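Local atomic coordinates of oligogalacturonate lyase (Yersinia enterocolitica subsp. enterocolitica, PDB entry 3PE7), a protein that cleaves oligogalacturonates, short fragments of pectin, by beta-elimination in the cytoplasm, probably with the help of the manganese ion it binds. Residues 227-232 with 272-277; 249-254 with 266-271; 200-205 with 218-223. All blocks are in the same frame, centred on the assembly; numbering follows the deposited sequence.

Interaction 1 (227-232 with 272-277); sequences NMRKVK and ETLENR. With CA (calcium ion), chain D.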
loop_
_atom_site.group_PDB
_atom_site.type_symbol
_atom_site.label_atom_id
_atom_site.label_comp_id
_atom_site.label_asym_id
_atom_site.label_seq_id
_atom_site.Cartn_x
_atom_site.Cartn_y
_atom_site.Cartn_z
ATOM N N ASN A 227 -7.318 21.531 13.828
ATOM C CA ASN A 227 -6.737 20.643 14.833
ATOM C C ASN A 227 -5.608 19.773 14.280
ATOM O O ASN A 227 -5.564 18.565 14.529
ATOM C CB ASN A 227 -7.816 19.756 15.463
ATOM C CG ASN A 227 -7.563 19.486 16.935
ATOM O OD1 ASN A 227 -7.133 18.396 17.310
ATOM N ND2 ASN A 227 -7.854 20.485 17.787
ATOM N N MET A 228 -4.711 20.392 13.524
ATOM C CA MET A 228 -3.537 19.679 13.048
ATOM C C MET A 228 -2.613 19.385 14.227
ATOM O O MET A 228 -2.224 20.292 14.965
ATOM C CB MET A 228 -2.827 20.484 11.953
ATOM C CG MET A 228 -1.630 19.767 11.347
ATOM S SD MET A 228 -0.811 20.724 10.057
ATOM C CE MET A 228 -0.203 22.123 11.000
ATOM N N ARG A 229 -2.272 18.113 14.417
ATOM C CA ARG A 229 -1.449 17.711 15.550
ATOM C C ARG A 229 -0.556 16.530 15.196
ATOM O O ARG A 229 -0.926 15.695 14.400
ATOM C CB ARG A 229 -2.313 17.391 16.782
ATOM C CG ARG A 229 -3.145 16.093 16.726
ATOM C CD ARG A 229 -4.478 16.327 16.055
ATOM N NE ARG A 229 -5.462 15.265 16.286
ATOM C CZ ARG A 229 -6.552 15.090 15.542
ATOM N NH1 ARG A 229 -7.396 14.102 15.820
ATOM N NH2 ARG A 229 -6.798 15.893 14.510
ATOM N N LYS A 230 0.617 16.467 15.809
ATOM C CA LYS A 230 1.469 15.304 15.614
ATOM C C LYS A 230 0.979 14.113 16.426
ATOM O O LYS A 230 0.437 14.259 17.532
ATOM C CB LYS A 230 2.946 15.614 15.888
ATOM C CG LYS A 230 3.292 16.186 17.220
ATOM C CD LYS A 230 4.810 16.461 17.315
ATOM C CE LYS A 230 5.303 17.441 16.275
ATOM N NZ LYS A 230 6.692 17.901 16.609
ATOM N N VAL A 231 1.168 12.928 15.857
ATOM C CA VAL A 231 0.827 11.672 16.532
ATOM C C VAL A 231 1.724 11.476 17.755
ATOM O O VAL A 231 1.268 11.036 18.821
ATOM C CB VAL A 231 0.932 10.492 15.525
ATOM C CG1 VAL A 231 0.889 9.129 16.245
ATOM C CG2 VAL A 231 -0.167 10.601 14.476
ATOM N N LYS A 232 2.997 11.828 17.616
ATOM C CA LYS A 232 3.915 11.797 18.750
ATOM C C LYS A 232 5.040 12.800 18.557
ATOM O O LYS A 232 5.306 13.235 17.432
ATOM C CB LYS A 232 4.490 10.391 18.962
ATOM C CG LYS A 232 5.667 10.038 18.055
ATOM C CD LYS A 232 6.101 8.601 18.230
ATOM C CE LYS A 232 6.728 8.359 19.602
ATOM N NZ LYS A 232 7.128 6.905 19.746
ATOM N N GLU A 272 -7.582 9.086 19.693
ATOM C CA GLU A 272 -8.255 10.044 20.585
ATOM C C GLU A 272 -7.339 10.503 21.725
ATOM O O GLU A 272 -7.215 11.691 22.042
ATOM C CB GLU A 272 -9.556 9.451 21.152
ATOM C CG GLU A 272 -10.665 9.237 20.130
ATOM C CD GLU A 272 -10.534 7.908 19.363
ATOM O OE1 GLU A 272 -11.288 7.720 18.379
ATOM O OE2 GLU A 272 -9.722 7.037 19.754
ATOM N N THR A 273 -6.667 9.534 22.319
ATOM C CA THR A 273 -5.855 9.720 23.484
ATOM C C THR A 273 -4.420 10.202 23.130
ATOM O O THR A 273 -3.735 10.871 23.936
ATOM C CB THR A 273 -5.867 8.320 24.128
ATOM O OG1 THR A 273 -6.852 8.261 25.186
ATOM C CG2 THR A 273 -4.572 7.865 24.549
ATOM N N LEU A 274 -3.983 9.842 21.923
ATOM C CA LEU A 274 -2.585 10.014 21.466
ATOM C C LEU A 274 -1.531 9.339 22.346
ATOM O O LEU A 274 -0.332 9.654 22.265
ATOM C CB LEU A 274 -2.250 11.492 21.190
ATOM C CG LEU A 274 -3.039 12.160 20.059
ATOM C CD1 LEU A 274 -2.555 13.588 19.880
ATOM C CD2 LEU A 274 -2.941 11.404 18.733
ATOM N N GLU A 275 -1.967 8.394 23.176
ATOM C CA GLU A 275 -1.026 7.504 23.850
ATOM C C GLU A 275 -0.366 6.608 22.832
ATOM O O GLU A 275 -1.055 5.921 22.074
ATOM C CB GLU A 275 -1.725 6.629 24.885
ATOM C CG GLU A 275 -0.765 5.707 25.666
ATOM C CD GLU A 275 -1.449 4.959 26.796
ATOM O OE1 GLU A 275 -2.687 4.766 26.734
ATOM O OE2 GLU A 275 -0.755 4.579 27.757
ATOM N N ASN A 276 0.964 6.627 22.824
ATOM C CA ASN A 276 1.752 5.729 21.993
ATOM C C ASN A 276 2.328 4.608 22.851
ATOM O O ASN A 276 2.942 4.871 23.902
ATOM C CB ASN A 276 2.892 6.498 21.305
ATOM C CG ASN A 276 2.398 7.479 20.255
ATOM O OD1 ASN A 276 1.678 8.443 20.552
ATOM N ND2 ASN A 276 2.794 7.248 19.022
ATOM N N ARG A 277 2.110 3.364 22.427
ATOM C CA ARG A 277 2.563 2.198 23.191
ATOM C C ARG A 277 3.413 1.256 22.346
ATOM O O ARG A 277 3.078 0.972 21.198
ATOM C CB ARG A 277 1.348 1.444 23.745
ATOM C CG ARG A 277 0.645 2.201 24.860
ATOM C CD ARG A 277 -0.226 1.239 25.659
ATOM N NE ARG A 277 -1.640 1.438 25.377
ATOM C CZ ARG A 277 -2.549 1.692 26.317
ATOM N NH1 ARG A 277 -2.192 1.765 27.598
ATOM N NH2 ARG A 277 -3.818 1.871 25.978
HETATM CA CA CA D . -9.643 5.181 21.169
HETATM O O HOH W 1 1.497 11.814 21.602
#
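The flat amide of Asn276 lies against the aliphatic chain of Lys232, with CG of Asn276 3.8 Å from Lys232 CB, and also comes close to the carbonyl of Val231 and one of its methyls. A second flat group, the guanidinium of Arg229, has Asn227 OD1 over one face, 3.4 Å above its plane and displaced toward the rim. Its NH2 turns back to the same residue and donates to Asn227 O at 2.9 Å, the acceptor tilted 20° out of the guanidinium plane. The guanidinium is thus tied to its own segment and, through Asn222 OD1, to strand 218-222; it is the aliphatic part of Arg229 that reaches Leu274. CG, set between the backbone N and the carbonyl carbon (chi1 72°), meets Leu274 CD1 at 4.1 Å, the two side chains crossing at about a right angle. The same methyl sits 3.9 Å from Lys230 O, so Leu274 leans on backbone as well as side chain. In Arg277, Glu275 OE1 lies over one guanidinium face.

In the seven-bladed beta-propeller this is a meeting of neighbouring blades near the molecular surface: strand 229-230 edges one blade, and 272-277 leads into strand 276-285, the edge of the next. The backbones form no sheet with each other. A water bridges them instead, donating to Val231 O at 2.9 Å and to Leu274 O at 2.9 Å. Lys232 and Glu272 find their charged partners beyond the two segments. Lys232 NZ makes a salt bridge to Glu238, and its charge also faces the ring of Tyr267 in a cation-pi contact. At the far end of 272-277, Glu272 OE2 binds the calcium ion at 2.3 Å, while OE1 of the same carboxylate pairs with Arg196.

Interaction 2 (249-254 with 266-271); sequences GSALVY and IYSADP. With CA (calcium ion), chain D.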
loop_
_atom_site.group_PDB
_atom_site.type_symbol
_atom_site.label_atom_id
_atom_site.label_comp_id
_atom_site.label_asym_id
_atom_site.label_seq_id
_atom_site.Cartn_x
_atom_site.Cartn_y
_atom_site.Cartn_z
ATOM N N GLY A 249 -9.902 0.798 12.142
ATOM C CA GLY A 249 -9.774 2.193 12.579
ATOM C C GLY A 249 -9.518 2.382 14.067
ATOM O O GLY A 249 -9.641 3.503 14.586
ATOM N N SER A 250 -9.177 1.294 14.752
ATOM C CA SER A 250 -8.954 1.325 16.207
ATOM C C SER A 250 -7.679 2.062 16.616
ATOM O O SER A 250 -7.613 2.623 17.720
ATOM C CB SER A 250 -8.937 -0.107 16.757
ATOM O OG SER A 250 -7.899 -0.888 16.143
ATOM N N ALA A 251 -6.670 2.061 15.734
ATOM C CA ALA A 251 -5.347 2.597 16.069
ATOM C C ALA A 251 -4.549 2.884 14.801
ATOM O O ALA A 251 -4.837 2.296 13.735
ATOM C CB ALA A 251 -4.582 1.613 16.946
ATOM N N LEU A 252 -3.564 3.780 14.938
ATOM C CA LEU A 252 -2.511 3.967 13.945
ATOM C C LEU A 252 -1.290 3.178 14.414
ATOM O O LEU A 252 -0.853 3.319 15.552
ATOM C CB LEU A 252 -2.181 5.456 13.774
ATOM C CG LEU A 252 -1.341 5.869 12.556
ATOM C CD1 LEU A 252 -2.150 5.769 11.257
ATOM C CD2 LEU A 252 -0.806 7.258 12.773
ATOM N N VAL A 253 -0.770 2.317 13.544
ATOM C CA VAL A 253 0.376 1.456 13.868
ATOM C C VAL A 253 1.570 1.962 13.076
ATOM O O VAL A 253 1.412 2.472 11.973
ATOM C CB VAL A 253 0.058 -0.031 13.548
ATOM C CG1 VAL A 253 1.294 -0.949 13.670
ATOM C CG2 VAL A 253 -1.073 -0.537 14.459
ATOM N N TYR A 254 2.759 1.841 13.657
ATOM C CA TYR A 254 3.977 2.281 12.975
ATOM C C TYR A 254 5.191 1.570 13.543
ATOM O O TYR A 254 5.107 0.856 14.545
ATOM C CB TYR A 254 4.152 3.815 13.080
ATOM C CG TYR A 254 4.326 4.318 14.501
ATOM C CD1 TYR A 254 3.207 4.593 15.312
ATOM C CD2 TYR A 254 5.607 4.513 15.038
ATOM C CE1 TYR A 254 3.377 5.055 16.634
ATOM C CE2 TYR A 254 5.779 4.978 16.341
ATOM C CZ TYR A 254 4.663 5.247 17.128
ATOM O OH TYR A 254 4.867 5.685 18.430
ATOM N N ILE A 266 7.396 -2.388 16.865
ATOM C CA ILE A 266 6.030 -2.013 16.467
ATOM C C ILE A 266 5.363 -1.231 17.597
ATOM O O ILE A 266 5.397 -1.665 18.766
ATOM C CB ILE A 266 5.150 -3.247 16.117
ATOM C CG1 ILE A 266 5.814 -4.109 15.035
ATOM C CG2 ILE A 266 3.760 -2.822 15.701
ATOM C CD1 ILE A 266 5.098 -5.454 14.802
ATOM N N TYR A 267 4.775 -0.089 17.243
ATOM C CA TYR A 267 4.080 0.787 18.186
ATOM C C TYR A 267 2.653 0.993 17.718
ATOM O O TYR A 267 2.344 0.838 16.533
ATOM C CB TYR A 267 4.756 2.160 18.229
ATOM C CG TYR A 267 5.880 2.300 19.232
ATOM C CD1 TYR A 267 5.706 3.024 20.412
ATOM C CD2 TYR A 267 7.115 1.698 19.005
ATOM C CE1 TYR A 267 6.750 3.161 21.338
ATOM C CE2 TYR A 267 8.161 1.832 19.929
ATOM C CZ TYR A 267 7.963 2.559 21.083
ATOM O OH TYR A 267 8.996 2.671 21.993
ATOM N N SER A 268 1.779 1.338 18.657
ATOM C CA SER A 268 0.404 1.685 18.342
ATOM C C SER A 268 0.139 3.049 18.947
ATOM O O SER A 268 0.675 3.351 20.021
ATOM C CB SER A 268 -0.524 0.664 18.999
ATOM O OG SER A 268 -1.756 0.652 18.322
ATOM N N ALA A 269 -0.665 3.870 18.273
ATOM C CA ALA A 269 -1.119 5.139 18.850
ATOM C C ALA A 269 -2.637 5.168 18.841
ATOM O O ALA A 269 -3.239 4.868 17.821
ATOM C CB ALA A 269 -0.595 6.303 18.042
ATOM N N ASP A 270 -3.253 5.520 19.972
ATOM C CA ASP A 270 -4.703 5.715 19.996
ATOM C C ASP A 270 -5.018 7.097 19.441
ATOM O O ASP A 270 -4.474 8.078 19.902
ATOM C CB ASP A 270 -5.252 5.614 21.410
ATOM C CG ASP A 270 -6.771 5.621 21.435
ATOM O OD1 ASP A 270 -7.359 4.557 21.158
ATOM O OD2 ASP A 270 -7.378 6.680 21.687
ATOM N N PRO A 271 -5.925 7.172 18.461
ATOM C CA PRO A 271 -6.179 8.443 17.790
ATOM C C PRO A 271 -6.807 9.512 18.696
ATOM O O PRO A 271 -6.540 10.717 18.526
ATOM C CB PRO A 271 -7.108 8.043 16.635
ATOM C CG PRO A 271 -6.856 6.639 16.434
ATOM C CD PRO A 271 -6.599 6.057 17.781
HETATM CA CA CA D . -9.643 5.181 21.169
#
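In Tyr254 CG sits between the backbone N and the carbonyl carbon (chi1 63°), and the ring beyond it lies against Tyr267 on the partner strand, whereas Tyr267 keeps CG beside its own backbone N and its ring leads away. The result is that CB of Tyr267, rather than its ring, covers one face of Tyr254: Tyr267 CB lies 3.3 Å from Tyr254 CZ, a CH-pi contact displaced toward the hydroxyl end. The two rings are nearly parallel, 21° between planes, but slid so far apart that they barely overlap. Ala269 CB lies near the ring plane at its edge, 4.4 Å from Tyr254 CE1. Lys232 NZ, from the chain just past the last strand of the preceding blade, hydrogen-bonds to Tyr254 OH, and the amide of Asn276 also lies close.

On the opposite face of the sheet Val253 CG1 meets Ile266 CG2 at 3.7 Å, and Ser268 OG rests against the methyl of Ala251. Between the faces run paired backbone bonds: Ala269 N to Leu252 O is 2.8 Å, nearly along the C=O axis, with Leu252 N to Ala269 O returning it at 3.1 Å. Tyr254 and Tyr267 repeat the exchange, Tyr267 N giving to Tyr254 O at 2.9 Å. Past the last pair, Pro271 CD packs against Ser250 O, and Asp270 grips the calcium ion through OD1 at 2.4 Å and, more loosely, OD2 at 2.8 Å. Thr273 N donates to that second oxygen. Segments 252-254 and 266-269 run antiparallel at 158°; they belong to strands 252-258 and 264-269, the beta hairpin at the middle of a four-stranded propeller blade, with a calcium site just beyond its end.

Interaction 3 (200-205 with 218-223); sequences DSTVAF and MWLINE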
loop_
_atom_site.group_PDB
_atom_site.type_symbol
_atom_site.label_atom_id
_atom_site.label_comp_id
_atom_site.label_asym_id
_atom_site.label_seq_id
_atom_site.Cartn_x
_atom_site.Cartn_y
_atom_site.Cartn_z
ATOM N N ASP A 200 -14.480 9.615 9.169
ATOM C CA ASP A 200 -14.135 10.654 8.185
ATOM C C ASP A 200 -13.595 11.941 8.785
ATOM O O ASP A 200 -12.963 12.722 8.075
ATOM C CB ASP A 200 -15.331 10.986 7.289
ATOM C CG ASP A 200 -15.754 9.828 6.426
ATOM O OD1 ASP A 200 -16.643 10.059 5.595
ATOM O OD2 ASP A 200 -15.225 8.695 6.562
ATOM N N SER A 201 -13.830 12.169 10.079
ATOM C CA SER A 201 -13.355 13.376 10.734
ATOM C C SER A 201 -11.834 13.368 10.982
ATOM O O SER A 201 -11.260 14.405 11.313
ATOM C CB SER A 201 -14.116 13.605 12.048
ATOM O OG SER A 201 -15.473 14.007 11.803
ATOM N N THR A 202 -11.184 12.210 10.808
ATOM C CA THR A 202 -9.753 12.085 11.076
ATOM C C THR A 202 -8.963 11.666 9.826
ATOM O O THR A 202 -9.241 10.631 9.225
ATOM C CB THR A 202 -9.479 11.079 12.212
ATOM O OG1 THR A 202 -10.183 11.496 13.393
ATOM C CG2 THR A 202 -7.999 11.023 12.558
ATOM N N VAL A 203 -7.981 12.485 9.458
ATOM C CA VAL A 203 -7.068 12.149 8.361
ATOM C C VAL A 203 -5.631 12.118 8.871
ATOM O O VAL A 203 -5.151 13.090 9.484
ATOM C CB VAL A 203 -7.200 13.171 7.184
ATOM C CG1 VAL A 203 -6.245 12.813 6.016
ATOM C CG2 VAL A 203 -8.652 13.251 6.695
ATOM N N ALA A 204 -4.939 10.994 8.645
ATOM C CA ALA A 204 -3.528 10.904 8.967
ATOM C C ALA A 204 -2.767 11.287 7.714
ATOM O O ALA A 204 -3.260 11.083 6.611
ATOM C CB ALA A 204 -3.145 9.482 9.416
ATOM N N PHE A 205 -1.583 11.864 7.896
ATOM C CA PHE A 205 -0.677 12.182 6.764
ATOM C C PHE A 205 0.726 12.324 7.309
ATOM O O PHE A 205 0.929 12.349 8.520
ATOM C CB PHE A 205 -1.104 13.469 6.023
ATOM C CG PHE A 205 -0.970 14.726 6.852
ATOM C CD1 PHE A 205 0.120 15.580 6.679
ATOM C CD2 PHE A 205 -1.946 15.073 7.791
ATOM C CE1 PHE A 205 0.242 16.733 7.441
ATOM C CE2 PHE A 205 -1.815 16.234 8.554
ATOM C CZ PHE A 205 -0.724 17.062 8.374
ATOM N N MET A 218 4.651 11.667 11.631
ATOM C CA MET A 218 3.229 11.342 11.582
ATOM C C MET A 218 2.358 12.454 12.163
ATOM O O MET A 218 2.614 12.950 13.260
ATOM C CB MET A 218 2.949 10.041 12.348
ATOM C CG MET A 218 3.632 8.793 11.791
ATOM S SD MET A 218 3.593 7.442 13.015
ATOM C CE MET A 218 1.925 6.891 12.902
ATOM N N TRP A 219 1.321 12.800 11.410
ATOM C CA TRP A 219 0.393 13.873 11.765
ATOM C C TRP A 219 -1.050 13.436 11.591
ATOM O O TRP A 219 -1.357 12.519 10.820
ATOM C CB TRP A 219 0.661 15.103 10.881
ATOM C CG TRP A 219 2.029 15.658 11.134
ATOM C CD1 TRP A 219 3.211 15.147 10.677
ATOM C CD2 TRP A 219 2.367 16.792 11.947
ATOM N NE1 TRP A 219 4.257 15.903 11.132
ATOM C CE2 TRP A 219 3.771 16.919 11.913
ATOM C CE3 TRP A 219 1.614 17.729 12.686
ATOM C CZ2 TRP A 219 4.456 17.936 12.600
ATOM C CZ3 TRP A 219 2.304 18.755 13.370
ATOM C CH2 TRP A 219 3.707 18.839 13.314
ATOM N N LEU A 220 -1.934 14.061 12.355
ATOM C CA LEU A 220 -3.358 13.927 12.143
ATOM C C LEU A 220 -3.921 15.321 11.894
ATOM O O LEU A 220 -3.378 16.323 12.370
ATOM C CB LEU A 220 -4.048 13.327 13.370
ATOM C CG LEU A 220 -3.671 11.932 13.847
ATOM C CD1 LEU A 220 -4.497 11.638 15.097
ATOM C CD2 LEU A 220 -4.004 10.904 12.767
ATOM N N ILE A 221 -5.013 15.378 11.146
ATOM C CA ILE A 221 -5.764 16.628 10.995
ATOM C C ILE A 221 -7.236 16.277 10.866
ATOM O O ILE A 221 -7.592 15.181 10.393
ATOM C CB ILE A 221 -5.255 17.458 9.770
ATOM C CG1 ILE A 221 -5.750 18.911 9.819
ATOM C CG2 ILE A 221 -5.598 16.765 8.439
ATOM C CD1 ILE A 221 -4.993 19.832 8.846
ATOM N N ASN A 222 -8.103 17.187 11.301
ATOM C CA ASN A 222 -9.526 17.009 11.058
ATOM C C ASN A 222 -9.834 17.222 9.593
ATOM O O ASN A 222 -9.121 17.967 8.900
ATOM C CB ASN A 222 -10.361 17.971 11.906
ATOM C CG ASN A 222 -10.274 17.689 13.396
ATOM O OD1 ASN A 222 -9.804 16.636 13.838
ATOM N ND2 ASN A 222 -10.769 18.634 14.185
ATOM N N GLU A 223 -10.907 16.587 9.132
ATOM C CA GLU A 223 -11.341 16.681 7.745
ATOM C C GLU A 223 -11.547 18.128 7.299
ATOM O O GLU A 223 -11.313 18.457 6.143
ATOM C CB GLU A 223 -12.626 15.895 7.547
ATOM C CG GLU A 223 -12.939 15.566 6.102
ATOM C CD GLU A 223 -14.264 14.892 5.951
ATOM O OE1 GLU A 223 -14.417 14.107 4.993
ATOM O OE2 GLU A 223 -15.153 15.135 6.805
HETATM O O HOH W 2 -9.801 14.133 14.072
HETATM O O HOH W 3 -15.863 15.973 9.221
#
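Strands 202-207 and 218-222 make the central beta hairpin of a four-stranded propeller blade, and Phe205 and Trp219 share one face of it with Val203 and Ile221. Phe205 carries its CG between the backbone N and the carbonyl carbon (chi1 66°), which starts the ring toward the partner strand. There Trp219 CB covers one ring face, 3.5 Å from Phe205 CZ, in a CH-pi contact, while the indole itself slides past with little overlap. Ile221 CG2 approaches the same ring obliquely, 3.8 Å from Phe205 CE2. On the other face, Leu220 CD2 lies 3.7 Å from Ala204 CB and near Thr202 CG2; Trp245 of the next blade packs on all three residues.

Val203 and Ile221 exchange backbone bonds, Ile221 N to Val203 O being 2.8 Å, and Phe205 and Trp219 do the same. At the corner, one water sits among Ser201 O, Thr202 OG1 and Asn222 OD1, bridging the two segments. The carboxylates of Asp200 and Glu223 both salt-bridge Lys138, which probably eases their mutual repulsion. Glu223 N donates to Ser201 O at 3.1 Å from well above the carbonyl plane, 58° out of it.

In the fold
Interactions 2 and 3 are the same element in successive blades, a central hairpin with an aromatic ring laid over the CB of its cross-strand neighbour, and both are partly buried. Interaction 1 is the surface contact that joins those blades: its 227-232 extends the sheet of interaction 3 through Leu220 and Met218, and its 272-277 extends that of interaction 2 through Ser268. The hairpins rest on paired backbone bonds and apolar faces; the interface between edges relies on a water, methyl contacts and one amide. Deeper between the blades, Met218 packs on Tyr254. Calcium connects interactions 1 and 2, since Glu272 and Asp270 share one ion.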